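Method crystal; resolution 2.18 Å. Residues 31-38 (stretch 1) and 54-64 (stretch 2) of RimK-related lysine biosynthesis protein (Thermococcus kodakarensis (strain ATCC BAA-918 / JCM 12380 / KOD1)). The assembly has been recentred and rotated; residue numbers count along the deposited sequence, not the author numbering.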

# COMPACT_ATOMS: atom_id res chain seq x y z
N HIS A 31 -2.85 -21.75 35.17
CA HIS A 31 -1.91 -20.78 35.65
C HIS A 31 -1.75 -19.69 34.58
O HIS A 31 -2.06 -19.90 33.41
CB HIS A 31 -0.56 -21.41 35.97
CG HIS A 31 0.40 -20.45 36.59
ND1 HIS A 31 1.57 -20.06 35.98
CD2 HIS A 31 0.33 -19.74 37.75
CE1 HIS A 31 2.19 -19.18 36.74
NE2 HIS A 31 1.46 -18.96 37.82
N GLU A 32 -1.30 -18.53 35.01
CA GLU A 32 -1.02 -17.41 34.11
C GLU A 32 -0.13 -17.75 32.91
O GLU A 32 -0.36 -17.25 31.82
CB GLU A 32 -0.43 -16.26 34.93
CG GLU A 32 -1.52 -15.62 35.76
CD GLU A 32 -1.04 -14.58 36.75
OE1 GLU A 32 0.15 -14.59 37.15
OE2 GLU A 32 -1.89 -13.77 37.15
N ASP A 33 0.84 -18.64 33.11
CA ASP A 33 1.67 -19.15 32.02
C ASP A 33 0.84 -19.82 30.92
O ASP A 33 1.25 -19.84 29.77
CB ASP A 33 2.72 -20.15 32.53
CG ASP A 33 3.76 -19.52 33.45
OD1 ASP A 33 3.74 -18.28 33.70
OD2 ASP A 33 4.61 -20.29 33.93
N ASP A 34 -0.30 -20.40 31.29
CA ASP A 34 -1.19 -21.07 30.34
C ASP A 34 -2.13 -20.13 29.59
O ASP A 34 -2.92 -20.58 28.75
CB ASP A 34 -2.07 -22.10 31.09
CG ASP A 34 -1.25 -23.12 31.85
OD1 ASP A 34 -0.28 -23.65 31.25
OD2 ASP A 34 -1.57 -23.39 33.03
N LEU A 35 -2.06 -18.83 29.88
CA LEU A 35 -2.97 -17.87 29.26
C LEU A 35 -2.30 -17.12 28.11
O LEU A 35 -1.40 -16.33 28.32
CB LEU A 35 -3.48 -16.88 30.31
CG LEU A 35 -4.22 -17.53 31.48
CD1 LEU A 35 -4.46 -16.52 32.59
CD2 LEU A 35 -5.53 -18.17 31.01
N LEU A 36 -2.79 -17.37 26.91
CA LEU A 36 -2.26 -16.73 25.72
C LEU A 36 -3.42 -16.46 24.77
O LEU A 36 -4.15 -17.38 24.39
CB LEU A 36 -1.20 -17.64 25.10
CG LEU A 36 -0.37 -17.19 23.90
CD1 LEU A 36 0.26 -15.83 24.14
CD2 LEU A 36 0.68 -18.24 23.59
N PHE A 37 -3.62 -15.21 24.39
CA PHE A 37 -4.76 -14.88 23.53
C PHE A 37 -4.32 -14.12 22.29
O PHE A 37 -3.32 -13.41 22.33
CB PHE A 37 -5.78 -14.06 24.30
CG PHE A 37 -6.39 -14.77 25.48
CD1 PHE A 37 -5.73 -14.80 26.70
CD2 PHE A 37 -7.64 -15.37 25.38
CE1 PHE A 37 -6.30 -15.42 27.80
CE2 PHE A 37 -8.22 -16.00 26.47
CZ PHE A 37 -7.54 -16.03 27.68
N PRO A 38 -5.06 -14.27 21.17
CA PRO A 38 -6.17 -15.19 20.99
C PRO A 38 -5.73 -16.64 21.09
O PRO A 38 -4.61 -16.96 20.75
CB PRO A 38 -6.66 -14.90 19.55
CG PRO A 38 -6.07 -13.59 19.19
CD PRO A 38 -4.79 -13.49 19.95
N PHE A 54 -5.43 -6.45 38.38
CA PHE A 54 -5.37 -6.08 36.99
C PHE A 54 -5.23 -7.28 36.07
O PHE A 54 -5.85 -7.31 35.02
CB PHE A 54 -4.29 -5.02 36.75
CG PHE A 54 -4.68 -3.67 37.26
CD1 PHE A 54 -5.74 -2.98 36.67
CD2 PHE A 54 -4.07 -3.11 38.37
CE1 PHE A 54 -6.15 -1.74 37.16
CE2 PHE A 54 -4.46 -1.88 38.87
CZ PHE A 54 -5.51 -1.19 38.26
N LYS A 55 -4.48 -8.30 36.49
CA LYS A 55 -4.45 -9.54 35.72
C LYS A 55 -5.79 -10.24 35.76
O LYS A 55 -6.21 -10.76 34.75
CB LYS A 55 -3.34 -10.48 36.19
CG LYS A 55 -1.99 -9.92 35.83
CD LYS A 55 -0.87 -10.87 36.18
CE LYS A 55 0.46 -10.20 35.89
NZ LYS A 55 1.51 -11.23 35.78
N ALA A 56 -6.47 -10.24 36.89
CA ALA A 56 -7.83 -10.78 36.93
C ALA A 56 -8.75 -10.09 35.90
O ALA A 56 -9.41 -10.74 35.11
CB ALA A 56 -8.41 -10.67 38.33
N LEU A 57 -8.76 -8.76 35.90
CA LEU A 57 -9.60 -7.96 35.01
C LEU A 57 -9.35 -8.28 33.53
O LEU A 57 -10.29 -8.57 32.77
CB LEU A 57 -9.35 -6.47 35.26
CG LEU A 57 -9.96 -5.45 34.29
CD1 LEU A 57 -11.46 -5.57 34.19
CD2 LEU A 57 -9.58 -4.07 34.80
N TYR A 58 -8.09 -8.25 33.13
CA TYR A 58 -7.72 -8.52 31.75
C TYR A 58 -7.97 -9.99 31.38
O TYR A 58 -8.48 -10.25 30.30
CB TYR A 58 -6.28 -8.10 31.46
CG TYR A 58 -6.13 -6.61 31.30
CD1 TYR A 58 -5.91 -5.80 32.41
CD2 TYR A 58 -6.22 -6.00 30.05
CE1 TYR A 58 -5.78 -4.42 32.28
CE2 TYR A 58 -6.10 -4.62 29.91
CZ TYR A 58 -5.88 -3.85 31.03
OH TYR A 58 -5.77 -2.49 30.93
N THR A 59 -7.69 -10.94 32.27
CA THR A 59 -7.97 -12.32 31.89
C THR A 59 -9.48 -12.57 31.74
O THR A 59 -9.87 -13.24 30.80
CB THR A 59 -7.20 -13.44 32.67
OG1 THR A 59 -8.06 -14.21 33.51
CG2 THR A 59 -6.04 -12.96 33.44
N ALA A 60 -10.32 -11.99 32.60
CA ALA A 60 -11.78 -12.06 32.38
C ALA A 60 -12.19 -11.52 31.00
O ALA A 60 -12.93 -12.18 30.27
CB ALA A 60 -12.54 -11.31 33.48
N ARG A 61 -11.69 -10.34 30.65
CA ARG A 61 -12.05 -9.71 29.38
C ARG A 61 -11.63 -10.57 28.19
O ARG A 61 -12.36 -10.66 27.22
CB ARG A 61 -11.43 -8.31 29.26
CG ARG A 61 -11.68 -7.64 27.91
CD ARG A 61 -13.15 -7.27 27.74
NE ARG A 61 -13.49 -6.82 26.39
CZ ARG A 61 -13.90 -7.61 25.41
NH1 ARG A 61 -14.20 -7.09 24.23
NH2 ARG A 61 -14.00 -8.92 25.58
N LEU A 62 -10.44 -11.16 28.27
CA LEU A 62 -9.94 -12.02 27.20
C LEU A 62 -10.76 -13.32 27.01
O LEU A 62 -11.07 -13.71 25.88
CB LEU A 62 -8.47 -12.33 27.44
CG LEU A 62 -7.57 -11.12 27.14
CD1 LEU A 62 -6.23 -11.21 27.86
CD2 LEU A 62 -7.41 -10.98 25.63
N PHE A 63 -11.11 -13.97 28.11
CA PHE A 63 -12.00 -15.12 28.01
C PHE A 63 -13.38 -14.75 27.44
O PHE A 63 -13.91 -15.48 26.60
CB PHE A 63 -12.12 -15.84 29.35
CG PHE A 63 -11.02 -16.84 29.59
CD1 PHE A 63 -10.90 -17.95 28.77
CD2 PHE A 63 -10.10 -16.66 30.61
CE1 PHE A 63 -9.88 -18.87 28.96
CE2 PHE A 63 -9.08 -17.57 30.81
CZ PHE A 63 -8.98 -18.69 29.98
N GLU A 64 -13.93 -13.60 27.85
CA GLU A 64 -15.17 -13.08 27.25
C GLU A 64 -15.01 -12.87 25.74
O GLU A 64 -15.92 -13.16 24.98
CB GLU A 64 -15.60 -11.76 27.92
CG GLU A 64 -16.02 -11.91 29.38
CD GLU A 64 -16.09 -10.60 30.16
OE1 GLU A 64 -15.64 -9.57 29.67
OE2 GLU A 64 -16.61 -10.61 31.30

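Residues 54-64 form one continuous piece of a longer helix. Its backbone bonds run from each amide to the carbonyl four residues earlier, as in Leu62 N to Tyr58 O at 3.0 Å. The other stretch includes a short 3-10 segment at 32-34, and Leu35 N to Glu32 O at 3.0 Å adds a further local bond. Asp34, with chi1 in m, brings its carboxylate back to the start of this turn: His31 N donates a weak hydrogen bond to Asp34 OD2 at 3.0 Å.

The two stretches advance in the same direction. Glu32 lies nearest Lys55 by CA position, Leu35 nearest Thr59, and Phe37 nearest Leu62. The CA atoms of these pairs are 7.0 to 8.7 Å apart, so side chains fill the gap. No hydrogen bond crosses it.

At one end the contact is polar. The CA-to-CB bonds of Glu32 and Lys55 point toward the opposite stretch. Lys55 has chi1 in m and its other three chi angles in t, an extended chain that carries the ammonium past the Glu32 carboxylate. Glu32 OE1 and Lys55 NZ form a long salt bridge at 3.9 Å. The aliphatic part of the lysine passes closer, with Glu32 OE2 3.2 Å from Lys55 CD. Lys55 NZ and Glu32 OE2 also have hydrogen-bond partners elsewhere in the structure.

Further along, the contact is apolar. Leu35 adopts the common m,t rotamer. Its CD2 lies 3.6 Å from Phe63 CE2, and its CD1 lies 4.0 Å from Thr59 CG2. The Thr59 chi1 of 111° falls between wells, and its CG2 is too close to a backbone oxygen in the model, so this methyl position deserves caution.

Phe37 has the largest area covered by the opposite stretch. Its chi1 is m and its chi2 is 83°, the near-perpendicular ring setting favoured by phenylalanine. This turns one face to Leu62. Leu62 CB sits 3.5 Å from the centroid of the Phe37 ring, almost exactly on the ring normal, in a CH-pi contact. Leu62, also m,t, places CD2 3.7 Å from Phe37 CB.

The edge of the Phe37 ring meets the face of Phe63. The planes stand at 88° and the centroids of the two rings are 5.0 Å apart. This geometry brings the slightly positive ring hydrogens of Phe37 to the electron-rich face of Phe63. The CA-to-CB bond of Phe63 points sideways, but with chi1 at -85° the end of its side chain comes nearer. The CA-to-CB bonds of Leu36 and Pro38 point away from the helix, and a cis peptide bond precedes Pro38.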